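Local coordinates for VC0179-like protein (Escherichia coli, PDB 4XJ6), which probably makes cyclic GMP-AMP from nucleoside triphosphates, as a magnesium-dependent bacterial homologue of cyclic GMP-AMP synthase with a nucleotidyltransferase fold, at residues K31-I36 and I181-E186; D43-A48 and D98-F103; W108-F113 and G133-M138; L154-S159 and I190-Y195. All coordinates share one frame; numbering follows the deposited sequence.

Contact 1 (K31-I36 and I181-E186); sequences KALRQI and IKIYRE
Leu33 lays its two methyl branches against Ile183 and Glu186, where the long helix 24-57 meets the end of strand 179-183 in the mixed sheet of the nucleotidyltransferase domain. One leucine, through its two methyls, thus touches two residues three positions apart. Its CD2 meets the terminal methyl of Ile183 tip to tip, with Leu33 CD2 and Ile183 CD1 4.0 Å apart. The isoleucine reaches that far because its CG1 stands beside the backbone N (chi1 -46°) and the chain then runs on extended to CD1. The other branch, CD1, slants across the aliphatic stem of Glu186 while also touching the isoleucine methyl.

The turn after the strand brings the second partner in. The backbone N of Glu186 bonds to Ile183 O at 3.1 Å, and this 3-10 turn brings Glu186 round to the same side as Ile183. No hydrogen bond joins the two segments, so the contact is purely apolar. Trp170 of the adjoining strand touches Ile183, and Thr188 touches Leu33. From the next position on the helix, Arg34 NH1 bonds to Thr109 OG1 on another strand of the sheet. The closest approach is that of Leu33 CD1 to Glu186 CB, at 3.8 Å.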
# COMPACT_ATOMS: atom_id res chain seq x y z
N LYS A 31 -9.35 -2.93 10.94
CA LYS A 31 -8.61 -2.48 12.12
C LYS A 31 -8.34 -3.65 13.06
O LYS A 31 -7.24 -3.77 13.60
CB LYS A 31 -9.38 -1.39 12.87
CG LYS A 31 -9.43 -0.05 12.15
CD LYS A 31 -9.99 1.03 13.07
CE LYS A 31 -10.10 2.37 12.36
NZ LYS A 31 -10.66 3.43 13.24
N ALA A 32 -9.35 -4.49 13.24
CA ALA A 32 -9.23 -5.67 14.09
C ALA A 32 -8.20 -6.64 13.52
O ALA A 32 -7.41 -7.23 14.26
CB ALA A 32 -10.58 -6.35 14.24
N LEU A 33 -8.21 -6.79 12.20
CA LEU A 33 -7.23 -7.63 11.51
C LEU A 33 -5.82 -7.06 11.67
O LEU A 33 -4.86 -7.79 11.90
CB LEU A 33 -7.58 -7.77 10.03
CG LEU A 33 -8.83 -8.59 9.70
CD1 LEU A 33 -9.06 -8.61 8.19
CD2 LEU A 33 -8.70 -10.00 10.23
N ARG A 34 -5.71 -5.74 11.54
CA ARG A 34 -4.44 -5.04 11.70
C ARG A 34 -3.91 -5.20 13.12
O ARG A 34 -2.71 -5.36 13.33
CB ARG A 34 -4.60 -3.56 11.36
CG ARG A 34 -3.33 -2.74 11.51
CD ARG A 34 -3.60 -1.26 11.25
NE ARG A 34 -4.49 -0.69 12.26
CZ ARG A 34 -4.97 0.55 12.21
NH1 ARG A 34 -4.65 1.36 11.21
NH2 ARG A 34 -5.77 0.98 13.17
N GLN A 35 -4.82 -5.14 14.09
CA GLN A 35 -4.45 -5.25 15.50
C GLN A 35 -3.85 -6.61 15.82
O GLN A 35 -2.92 -6.71 16.61
CB GLN A 35 -5.66 -4.98 16.38
CG GLN A 35 -5.31 -4.70 17.83
CD GLN A 35 -6.54 -4.50 18.70
OE1 GLN A 35 -7.52 -5.24 18.57
NE2 GLN A 35 -6.49 -3.50 19.57
N ILE A 36 -4.40 -7.65 15.20
CA ILE A 36 -3.87 -9.00 15.35
C ILE A 36 -2.40 -9.08 14.93
O ILE A 36 -1.58 -9.70 15.60
CB ILE A 36 -4.69 -10.02 14.52
CG1 ILE A 36 -6.12 -10.14 15.07
CG2 ILE A 36 -4.01 -11.38 14.52
CD1 ILE A 36 -7.04 -10.96 14.19
N ILE A 181 0.96 -10.62 4.67
CA ILE A 181 0.13 -11.72 5.12
C ILE A 181 -1.23 -11.62 4.44
O ILE A 181 -1.91 -10.59 4.50
CB ILE A 181 -0.02 -11.74 6.67
CG1 ILE A 181 -0.84 -12.95 7.12
CG2 ILE A 181 -0.60 -10.43 7.21
CD1 ILE A 181 -0.11 -14.27 6.94
N LYS A 182 -1.62 -12.69 3.75
CA LYS A 182 -2.88 -12.71 3.02
C LYS A 182 -3.95 -13.44 3.81
O LYS A 182 -3.75 -14.58 4.22
CB LYS A 182 -2.70 -13.36 1.65
CG LYS A 182 -1.68 -12.67 0.75
CD LYS A 182 -1.36 -13.52 -0.46
CE LYS A 182 -2.57 -13.69 -1.37
NZ LYS A 182 -2.97 -12.40 -2.00
N ILE A 183 -5.07 -12.78 4.04
CA ILE A 183 -6.17 -13.38 4.78
C ILE A 183 -7.34 -13.65 3.84
O ILE A 183 -8.19 -12.79 3.62
CB ILE A 183 -6.62 -12.47 5.94
CG1 ILE A 183 -5.40 -11.94 6.70
CG2 ILE A 183 -7.56 -13.22 6.87
CD1 ILE A 183 -5.74 -10.92 7.76
N TYR A 184 -7.38 -14.87 3.30
CA TYR A 184 -8.33 -15.25 2.25
C TYR A 184 -9.79 -15.05 2.64
O TYR A 184 -10.57 -14.49 1.87
CB TYR A 184 -8.11 -16.72 1.86
CG TYR A 184 -6.80 -16.99 1.17
CD1 TYR A 184 -6.13 -15.99 0.48
CD2 TYR A 184 -6.22 -18.25 1.21
CE1 TYR A 184 -4.93 -16.23 -0.15
CE2 TYR A 184 -5.01 -18.51 0.59
CZ TYR A 184 -4.37 -17.49 -0.09
OH TYR A 184 -3.17 -17.74 -0.71
N ARG A 185 -10.16 -15.53 3.83
CA ARG A 185 -11.54 -15.47 4.28
C ARG A 185 -12.06 -14.03 4.39
O ARG A 185 -13.26 -13.79 4.32
CB ARG A 185 -11.69 -16.18 5.63
CG ARG A 185 -11.37 -17.67 5.58
CD ARG A 185 -11.27 -18.28 6.97
NE ARG A 185 -10.77 -19.65 6.92
CZ ARG A 185 -11.35 -20.69 7.51
NH1 ARG A 185 -12.46 -20.52 8.21
NH2 ARG A 185 -10.82 -21.90 7.40
N GLU A 186 -11.14 -13.08 4.54
CA GLU A 186 -11.53 -11.68 4.70
C GLU A 186 -11.22 -10.85 3.46
O GLU A 186 -11.43 -9.63 3.45
CB GLU A 186 -10.84 -11.09 5.93
CG GLU A 186 -11.06 -11.87 7.22
CD GLU A 186 -12.48 -11.75 7.75
OE1 GLU A 186 -13.25 -10.91 7.23
OE2 GLU A 186 -12.83 -12.49 8.69

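Contact 2 (D43-A48 and D98-F103); sequences DVFQEA and DDFIKF
A first torsion of -174° swings the ring of Phe100 out from helix 94-102 toward Phe45 and Ala48 of helix 24-57, placing CG opposite the backbone N. Phe45 answers with a less usual rotation: its chi1 is -95°, and the ring ends nearer the second helix than the first bond of the side chain suggests. Neither bond from CA to CB aims straight across; in both residues it is the ring that closes the distance.

The two phenylalanine side chains cross at about a right angle. Phe45 CD2 and Phe100 CE1 come within 4.1 Å, an oblique approach. Ala48, almost one turn further along, is met differently. Its methyl lies at the rim of the Phe100 ring, with Ala48 CB 3.7 Å from Phe100 CZ, and its carbonyl O lies in the plane of the ring at the edge, 3.7 Å from Phe100 CE2. The small alanine thus lets the ring reach the helix backbone.

No hydrogen bond crosses here, although Asp98 forms a salt bridge with Arg56 further along helix 24-57. Arg49 and Ala52 of that helix also touch Phe100. Leu155 of helix 149-166 reaches Phe45, Ala48 and Phe100 together, and Met136 of strand 128-138 touches both phenylalanines.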
# COMPACT_ATOMS: atom_id res chain seq x y z
N ASP A 43 4.72 -9.05 20.31
CA ASP A 43 5.13 -10.26 21.00
C ASP A 43 6.49 -10.76 20.51
O ASP A 43 7.38 -11.03 21.31
CB ASP A 43 4.08 -11.36 20.82
CG ASP A 43 2.82 -11.10 21.62
OD1 ASP A 43 2.88 -10.30 22.58
OD2 ASP A 43 1.78 -11.70 21.30
N VAL A 44 6.63 -10.88 19.19
CA VAL A 44 7.86 -11.36 18.58
C VAL A 44 9.06 -10.50 18.97
O VAL A 44 10.11 -11.01 19.36
CB VAL A 44 7.75 -11.40 17.04
CG1 VAL A 44 9.11 -11.61 16.40
CG2 VAL A 44 6.76 -12.48 16.60
N PHE A 45 8.88 -9.19 18.88
CA PHE A 45 9.93 -8.24 19.26
C PHE A 45 10.26 -8.36 20.74
O PHE A 45 11.42 -8.30 21.12
CB PHE A 45 9.51 -6.81 18.92
CG PHE A 45 10.01 -6.33 17.59
CD1 PHE A 45 9.43 -6.78 16.41
CD2 PHE A 45 11.05 -5.42 17.51
CE1 PHE A 45 9.89 -6.33 15.18
CE2 PHE A 45 11.51 -4.97 16.29
CZ PHE A 45 10.93 -5.43 15.12
N GLN A 46 9.23 -8.54 21.57
CA GLN A 46 9.43 -8.71 23.01
C GLN A 46 10.20 -9.99 23.31
O GLN A 46 11.14 -9.99 24.11
CB GLN A 46 8.09 -8.73 23.75
CG GLN A 46 8.21 -9.10 25.22
CD GLN A 46 6.88 -9.07 25.95
OE1 GLN A 46 6.34 -8.00 26.25
NE2 GLN A 46 6.34 -10.25 26.24
N GLU A 47 9.79 -11.08 22.66
CA GLU A 47 10.46 -12.37 22.82
C GLU A 47 11.92 -12.29 22.39
O GLU A 47 12.80 -12.84 23.05
CB GLU A 47 9.73 -13.45 22.01
CG GLU A 47 8.35 -13.81 22.55
CD GLU A 47 7.62 -14.80 21.67
OE1 GLU A 47 7.85 -14.79 20.44
OE2 GLU A 47 6.82 -15.59 22.20
N ALA A 48 12.16 -11.59 21.29
CA ALA A 48 13.51 -11.41 20.78
C ALA A 48 14.34 -10.53 21.71
O ALA A 48 15.51 -10.80 21.95
CB ALA A 48 13.47 -10.81 19.38
N ASP A 98 21.66 -2.22 22.92
CA ASP A 98 21.06 -1.27 23.86
C ASP A 98 19.78 -0.67 23.30
O ASP A 98 18.77 -0.58 24.00
CB ASP A 98 22.05 -0.16 24.22
CG ASP A 98 23.19 -0.64 25.10
OD1 ASP A 98 23.01 -1.68 25.78
OD2 ASP A 98 24.25 0.01 25.11
N ASP A 99 19.83 -0.27 22.03
CA ASP A 99 18.67 0.28 21.36
C ASP A 99 17.55 -0.75 21.25
O ASP A 99 16.39 -0.45 21.54
CB ASP A 99 19.05 0.78 19.96
CG ASP A 99 19.89 2.04 19.99
OD1 ASP A 99 19.79 2.80 20.98
OD2 ASP A 99 20.64 2.28 19.03
N PHE A 100 17.92 -1.96 20.83
CA PHE A 100 16.95 -3.03 20.62
C PHE A 100 16.20 -3.36 21.90
O PHE A 100 14.99 -3.53 21.89
CB PHE A 100 17.66 -4.27 20.08
CG PHE A 100 16.73 -5.39 19.70
CD1 PHE A 100 15.82 -5.22 18.67
CD2 PHE A 100 16.78 -6.60 20.36
CE1 PHE A 100 14.96 -6.24 18.31
CE2 PHE A 100 15.92 -7.63 20.01
CZ PHE A 100 15.01 -7.45 18.98
N ILE A 101 16.93 -3.43 23.01
CA ILE A 101 16.36 -3.77 24.31
C ILE A 101 15.51 -2.63 24.88
O ILE A 101 14.50 -2.87 25.53
CB ILE A 101 17.49 -4.13 25.31
CG1 ILE A 101 18.21 -5.39 24.85
CG2 ILE A 101 16.94 -4.31 26.72
CD1 ILE A 101 19.45 -5.69 25.66
N LYS A 102 15.92 -1.39 24.60
CA LYS A 102 15.28 -0.23 25.21
C LYS A 102 13.93 0.15 24.59
O LYS A 102 13.01 0.53 25.30
CB LYS A 102 16.23 0.97 25.14
CG LYS A 102 15.66 2.26 25.71
CD LYS A 102 16.69 3.38 25.72
CE LYS A 102 16.06 4.70 26.15
NZ LYS A 102 15.43 4.60 27.50
N PHE A 103 13.83 0.05 23.27
CA PHE A 103 12.65 0.57 22.57
C PHE A 103 11.73 -0.52 22.04
O PHE A 103 12.19 -1.57 21.59
CB PHE A 103 13.08 1.48 21.42
CG PHE A 103 13.91 2.65 21.86
CD1 PHE A 103 13.31 3.79 22.38
CD2 PHE A 103 15.28 2.61 21.77
CE1 PHE A 103 14.07 4.86 22.79
CE2 PHE A 103 16.05 3.68 22.18
CZ PHE A 103 15.45 4.81 22.69

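Contact 3 (W108-F113 and G133-M138); sequences WTQGSF and GTYMPM. With GH3 (3'-deoxy-guanosine-5'-triphosphate), chain D; GH3 (3'-deoxy-guanosine-5'-triphosphate), chain E.
The Tyr135 ring receives Trp108 over one face and is also stacked with Tyr195, while Trp108 O and a water lie at its edge, in plane. Trp108 comes edge-on, a T-shaped pair with centroids of the tryptophan six-membered ring and the tyrosine ring 5.0 Å apart and planes at 64°. The touching atom is Trp108 CE3, 3.5 Å from Tyr135 CD1. These rings sit on the antiparallel strands 106-110 and 128-138 of the nucleotidyltransferase sheet.

Trp108 and Gly133 form a hydrogen-bonded pair. Trp108 N gives to Gly133 O at 3.3 Å, and Gly133 N returns a bond of 3.1 Å to Trp108 O, approaching 44° out of the carbonyl plane. The same Trp108 O takes a second bond from the water, which also donates to Gln110 OE1 at 2.6 Å and is hydrogen-bonded to Tyr135 OH.

Gln110 carries this network to the nucleotides. Its CG is tucked between the backbone N and carbonyl carbon (chi1 72°), and from there an extended chain carries the amide to the ligands. Tyr195 OH is a further partner of OE1, while NE2 donates to O4' of the chain D nucleotide at 3.2 Å. Gly111 and Ser112 follow, consistent with the Gly-Ser motif of nucleotidyltransferases, in which small residues hold the triphosphate. Ser112 grips two phosphates at once: its backbone N bonds to O2B of that nucleotide at 2.9 Å, and its OG to O3G at 2.7 Å.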
# COMPACT_ATOMS: atom_id res chain seq x y z
N TRP A 108 2.36 2.34 12.40
CA TRP A 108 1.60 3.41 11.75
C TRP A 108 1.22 3.00 10.34
O TRP A 108 2.06 2.58 9.55
CB TRP A 108 2.40 4.72 11.73
CG TRP A 108 2.61 5.31 13.09
CD1 TRP A 108 1.64 5.72 13.96
CD2 TRP A 108 3.86 5.58 13.74
NE1 TRP A 108 2.21 6.22 15.11
CE2 TRP A 108 3.58 6.14 15.00
CE3 TRP A 108 5.20 5.40 13.37
CZ2 TRP A 108 4.57 6.52 15.89
CZ3 TRP A 108 6.19 5.77 14.26
CH2 TRP A 108 5.87 6.33 15.51
N THR A 109 -0.07 3.14 10.03
CA THR A 109 -0.58 2.78 8.71
C THR A 109 -0.25 3.85 7.67
O THR A 109 -0.41 5.05 7.92
CB THR A 109 -2.10 2.56 8.75
OG1 THR A 109 -2.42 1.58 9.76
CG2 THR A 109 -2.61 2.07 7.41
N GLN A 110 0.23 3.41 6.51
CA GLN A 110 0.44 4.30 5.39
C GLN A 110 -0.51 3.91 4.26
O GLN A 110 -1.24 2.93 4.38
CB GLN A 110 1.90 4.24 4.92
CG GLN A 110 2.25 2.95 4.21
CD GLN A 110 3.74 2.69 4.16
OE1 GLN A 110 4.41 2.63 5.19
NE2 GLN A 110 4.27 2.52 2.95
N GLY A 111 -0.53 4.69 3.19
CA GLY A 111 -1.33 4.32 2.03
C GLY A 111 -2.81 4.64 2.13
O GLY A 111 -3.23 5.47 2.94
N SER A 112 -3.60 3.95 1.31
CA SER A 112 -5.01 4.28 1.08
C SER A 112 -5.89 4.12 2.31
O SER A 112 -6.96 4.73 2.40
CB SER A 112 -5.57 3.43 -0.06
OG SER A 112 -5.63 2.06 0.30
N PHE A 113 -5.47 3.29 3.26
CA PHE A 113 -6.25 3.11 4.48
C PHE A 113 -6.00 4.26 5.44
O PHE A 113 -6.73 4.44 6.41
CB PHE A 113 -5.92 1.78 5.16
CG PHE A 113 -6.90 1.38 6.23
CD1 PHE A 113 -8.14 0.86 5.90
CD2 PHE A 113 -6.58 1.52 7.57
CE1 PHE A 113 -9.04 0.49 6.88
CE2 PHE A 113 -7.48 1.16 8.56
CZ PHE A 113 -8.71 0.64 8.21
N GLY A 133 3.01 -0.21 8.60
CA GLY A 133 4.45 -0.30 8.78
C GLY A 133 4.87 -0.52 10.22
O GLY A 133 4.22 -0.04 11.15
N THR A 134 5.96 -1.25 10.41
CA THR A 134 6.56 -1.44 11.72
C THR A 134 7.80 -0.56 11.85
O THR A 134 8.71 -0.63 11.02
CB THR A 134 6.93 -2.91 11.97
OG1 THR A 134 5.76 -3.72 11.83
CG2 THR A 134 7.52 -3.09 13.36
N TYR A 135 7.83 0.27 12.89
CA TYR A 135 8.92 1.22 13.08
C TYR A 135 9.74 0.89 14.33
O TYR A 135 9.18 0.75 15.42
CB TYR A 135 8.38 2.64 13.18
CG TYR A 135 7.71 3.16 11.93
CD1 TYR A 135 6.44 2.71 11.56
CD2 TYR A 135 8.32 4.12 11.13
CE1 TYR A 135 5.82 3.19 10.42
CE2 TYR A 135 7.70 4.60 10.00
CZ TYR A 135 6.46 4.14 9.65
OH TYR A 135 5.84 4.62 8.52
N MET A 136 11.05 0.78 14.17
CA MET A 136 11.92 0.52 15.31
C MET A 136 12.79 1.73 15.63
O MET A 136 13.67 2.09 14.84
CB MET A 136 12.81 -0.70 15.06
CG MET A 136 13.67 -1.09 16.25
SD MET A 136 12.69 -1.52 17.70
CE MET A 136 13.98 -1.76 18.92
N PRO A 137 12.55 2.37 16.78
CA PRO A 137 13.40 3.46 17.27
C PRO A 137 14.81 2.97 17.59
O PRO A 137 14.98 1.98 18.30
CB PRO A 137 12.68 3.93 18.54
CG PRO A 137 11.28 3.44 18.39
CD PRO A 137 11.39 2.14 17.66
N MET A 138 15.82 3.66 17.06
CA MET A 138 17.19 3.24 17.26
C MET A 138 18.14 4.37 16.91
O MET A 138 17.73 5.39 16.37
CB MET A 138 17.52 2.02 16.39
CG MET A 138 17.59 2.35 14.90
SD MET A 138 17.88 0.91 13.86
CE MET A 138 16.36 0.01 14.10
PG GH3 D . -4.16 0.86 -2.68
O1G GH3 D . -4.23 0.36 -4.10
O2G GH3 D . -3.28 -0.04 -1.84
O3G GH3 D . -5.55 0.85 -2.08
O3B GH3 D . -3.58 2.36 -2.71
PB GH3 D . -2.31 2.82 -1.83
O1B GH3 D . -2.36 4.31 -1.63
O2B GH3 D . -2.28 2.15 -0.48
O3A GH3 D . -1.02 2.44 -2.73
PA GH3 D . 0.04 1.30 -2.32
O1A GH3 D . 0.65 0.72 -3.57
O2A GH3 D . -0.59 0.22 -1.47
O5' GH3 D . 1.17 2.05 -1.46
C5' GH3 D . 0.97 2.38 -0.10
C4' GH3 D . 2.01 3.41 0.32
O4' GH3 D . 3.29 2.96 -0.05
C3' GH3 D . 1.82 4.76 -0.33
C2' GH3 D . 3.24 5.28 -0.48
O2' GH3 D . 3.57 6.10 0.62
C1' GH3 D . 4.11 4.03 -0.46
N9 GH3 D . 4.56 3.75 -1.84
C8 GH3 D . 4.06 2.77 -2.65
N7 GH3 D . 4.72 2.81 -3.83
C5 GH3 D . 5.64 3.80 -3.77
C6 GH3 D . 6.57 4.27 -4.69
O6 GH3 D . 6.66 3.74 -5.80
N1 GH3 D . 7.39 5.32 -4.36
C2 GH3 D . 7.30 5.90 -3.11
N2 GH3 D . 8.10 6.92 -2.79
N3 GH3 D . 6.37 5.44 -2.20
C4 GH3 D . 5.55 4.40 -2.53
O3A GH3 E . 3.94 -4.47 -4.25
PA GH3 E . 5.28 -3.65 -3.91
O1A GH3 E . 5.37 -2.46 -4.83
O2A GH3 E . 6.52 -4.51 -4.01
O5' GH3 E . 5.05 -3.13 -2.41
C5' GH3 E . 3.74 -3.05 -1.88
C4' GH3 E . 3.79 -2.32 -0.54
O4' GH3 E . 5.12 -1.93 -0.27
C3' GH3 E . 2.96 -1.05 -0.49
C2' GH3 E . 3.75 -0.15 0.45
O2' GH3 E . 3.24 -0.24 1.76
C1' GH3 E . 5.17 -0.69 0.42
N9 GH3 E . 6.01 0.20 -0.39
C8 GH3 E . 6.24 0.02 -1.73
N7 GH3 E . 7.06 1.00 -2.16
C5 GH3 E . 7.36 1.80 -1.11
C6 GH3 E . 8.15 2.94 -1.02
O6 GH3 E . 8.72 3.37 -2.02
N1 GH3 E . 8.29 3.57 0.20
C2 GH3 E . 7.64 3.08 1.31
N2 GH3 E . 7.78 3.70 2.48
N3 GH3 E . 6.85 1.94 1.21
C4 GH3 E . 6.71 1.31 0.02
O HOH W 1 3.79 3.32 7.65

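Contact 4 (L154-S159 and I190-Y195); sequences LLVDTS and IDVPMY. With MG (magnesium ion), chain C; GH3 (3'-deoxy-guanosine-5'-triphosphate), chain E.
Segments 154-159 and 190-195 come closest at Val156 and Val192, whose CA atoms are 7.5 Å apart. The first lies on helix 149-166, the second on strand 188-198, which is interrupted by a bulge or short loop within this segment. Two residues apart, Val192 and Met194 both send CB toward the helix, whereas Pro193 turns its CB away.

Val156 meets this pair by dividing its branches. CG1, opposite the backbone N (chi1 169°), slides past Val192 CG1 at 3.9 Å, the two valines running in opposite directions. CG2 goes to Met194, whose chain bends at chi2 (73°) and sets SD 3.7 Å from that methyl. Within the helix Leu154 O accepts two bonds, from Thr158 N and Thr158 OG1, which arrive from opposite faces of its carbonyl plane.

The residues on either flank of the packed ones, Asp191 and Tyr195, face the active site. Asp191 OD2 binds magnesium at 2.2 Å, joining Asp129 and Asp131 in the metal site; a water completes part of the shell. Arg180 forms a salt bridge with Asp191 OD1, which probably steadies the carboxylate. Tyr195 OH accepts a hydrogen bond from N2 of the chain E nucleotide, and that amine lies at the ring edge, in plane.

On its strand side the contact is flanked by strand 128-138, from which Thr134 touches Val192 and Met194. Strand 179-183 pairs with the same strand 188-198. Around the helix, Thr158 touches Val44 of helix 24-57, and Leu154 packs on helix 79-90.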
# COMPACT_ATOMS: atom_id res chain seq x y z
N LEU A 154 13.67 -10.41 9.68
CA LEU A 154 13.39 -11.76 10.17
C LEU A 154 12.37 -11.76 11.30
O LEU A 154 11.65 -12.74 11.50
CB LEU A 154 14.67 -12.45 10.63
CG LEU A 154 15.57 -13.01 9.52
CD1 LEU A 154 16.80 -13.68 10.12
CD2 LEU A 154 14.79 -13.99 8.65
N LEU A 155 12.30 -10.65 12.03
CA LEU A 155 11.32 -10.51 13.10
C LEU A 155 9.93 -10.25 12.53
O LEU A 155 8.92 -10.69 13.09
CB LEU A 155 11.71 -9.38 14.05
CG LEU A 155 12.99 -9.60 14.86
CD1 LEU A 155 13.17 -8.50 15.88
CD2 LEU A 155 12.97 -10.97 15.54
N VAL A 156 9.87 -9.53 11.41
CA VAL A 156 8.62 -9.32 10.71
C VAL A 156 8.15 -10.64 10.11
O VAL A 156 6.97 -10.99 10.22
CB VAL A 156 8.76 -8.26 9.60
CG1 VAL A 156 7.53 -8.25 8.72
CG2 VAL A 156 9.00 -6.89 10.21
N ASP A 157 9.07 -11.35 9.48
CA ASP A 157 8.78 -12.65 8.90
C ASP A 157 8.28 -13.62 9.97
O ASP A 157 7.33 -14.36 9.74
CB ASP A 157 10.01 -13.23 8.21
CG ASP A 157 10.34 -12.51 6.92
OD1 ASP A 157 9.56 -11.64 6.50
OD2 ASP A 157 11.39 -12.83 6.31
N THR A 158 8.92 -13.59 11.13
CA THR A 158 8.52 -14.42 12.26
C THR A 158 7.06 -14.18 12.63
O THR A 158 6.30 -15.12 12.84
CB THR A 158 9.40 -14.15 13.49
OG1 THR A 158 10.74 -14.55 13.22
CG2 THR A 158 8.89 -14.93 14.69
N SER A 159 6.67 -12.91 12.69
CA SER A 159 5.31 -12.53 13.05
C SER A 159 4.28 -13.07 12.06
O SER A 159 3.30 -13.70 12.45
CB SER A 159 5.19 -11.02 13.15
OG SER A 159 3.87 -10.64 13.48
N ILE A 190 -2.26 -7.74 4.43
CA ILE A 190 -1.62 -6.66 5.17
C ILE A 190 -0.15 -6.58 4.82
O ILE A 190 0.61 -7.52 5.06
CB ILE A 190 -1.78 -6.84 6.69
CG1 ILE A 190 -3.26 -6.93 7.06
CG2 ILE A 190 -1.10 -5.71 7.44
CD1 ILE A 190 -3.52 -7.10 8.54
N ASP A 191 0.26 -5.45 4.25
CA ASP A 191 1.67 -5.22 3.95
C ASP A 191 2.39 -4.63 5.15
O ASP A 191 1.92 -3.67 5.77
CB ASP A 191 1.81 -4.30 2.73
CG ASP A 191 1.51 -5.02 1.43
OD1 ASP A 191 1.55 -6.27 1.42
OD2 ASP A 191 1.23 -4.34 0.42
N VAL A 192 3.54 -5.21 5.49
CA VAL A 192 4.31 -4.75 6.64
C VAL A 192 5.71 -4.30 6.23
O VAL A 192 6.67 -5.06 6.33
CB VAL A 192 4.44 -5.86 7.71
CG1 VAL A 192 5.02 -5.29 9.00
CG2 VAL A 192 3.08 -6.50 7.97
N PRO A 193 5.83 -3.06 5.75
CA PRO A 193 7.16 -2.50 5.52
C PRO A 193 7.86 -2.27 6.86
O PRO A 193 7.21 -1.86 7.82
CB PRO A 193 6.88 -1.19 4.79
CG PRO A 193 5.50 -0.81 5.21
CD PRO A 193 4.76 -2.11 5.38
N MET A 194 9.16 -2.54 6.92
CA MET A 194 9.91 -2.39 8.16
C MET A 194 10.78 -1.14 8.12
O MET A 194 11.58 -0.95 7.21
CB MET A 194 10.78 -3.62 8.41
CG MET A 194 11.62 -3.54 9.67
SD MET A 194 10.64 -3.74 11.16
CE MET A 194 11.57 -2.72 12.31
N TYR A 195 10.61 -0.27 9.12
CA TYR A 195 11.33 0.99 9.16
C TYR A 195 12.26 1.12 10.35
O TYR A 195 11.99 0.60 11.43
CB TYR A 195 10.35 2.17 9.17
CG TYR A 195 9.47 2.27 7.96
CD1 TYR A 195 9.88 2.99 6.84
CD2 TYR A 195 8.23 1.65 7.93
CE1 TYR A 195 9.07 3.09 5.73
CE2 TYR A 195 7.41 1.75 6.82
CZ TYR A 195 7.84 2.47 5.72
OH TYR A 195 7.04 2.57 4.61
MG MG C . 0.15 -2.51 -0.26
O3A GH3 E . 3.94 -4.47 -4.25
PA GH3 E . 5.28 -3.65 -3.91
O1A GH3 E . 5.37 -2.46 -4.83
O2A GH3 E . 6.52 -4.51 -4.01
O5' GH3 E . 5.05 -3.13 -2.41
C5' GH3 E . 3.74 -3.05 -1.88
C4' GH3 E . 3.79 -2.32 -0.54
O4' GH3 E . 5.12 -1.93 -0.27
C3' GH3 E . 2.96 -1.05 -0.49
C2' GH3 E . 3.75 -0.15 0.45
O2' GH3 E . 3.24 -0.24 1.76
C1' GH3 E . 5.17 -0.69 0.42
N9 GH3 E . 6.01 0.20 -0.39
C8 GH3 E . 6.24 0.02 -1.73
N7 GH3 E . 7.06 1.00 -2.16
C5 GH3 E . 7.36 1.80 -1.11
C6 GH3 E . 8.15 2.94 -1.02
O6 GH3 E . 8.72 3.37 -2.02
N1 GH3 E . 8.29 3.57 0.20
C2 GH3 E . 7.64 3.08 1.31
N2 GH3 E . 7.78 3.70 2.48
N3 GH3 E . 6.85 1.94 1.21
C4 GH3 E . 6.71 1.31 0.02
O HOH W 2 0.52 -2.55 -2.31

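From the N terminus, helix 24-57 opens contact 1 and, some ten residues later, contact 2. Contact 2 closes first, when the chain returns at 98-103, and ties that helix to helix 94-102. Contact 3 follows in series and closes the short excursion between two neighbouring strands of the sheet. Both lie wholly within the long loop that contact 1 shuts at 181-186. Contact 4 starts at 154-159, inside that loop, but ends at 190-195, beyond it, so contacts 1 and 4 cross. Strand 188-198 lies between strand 179-183 of contact 1 and strand 128-138 of contact 3, and contacts 3 and 4 both touch the chain E nucleotide.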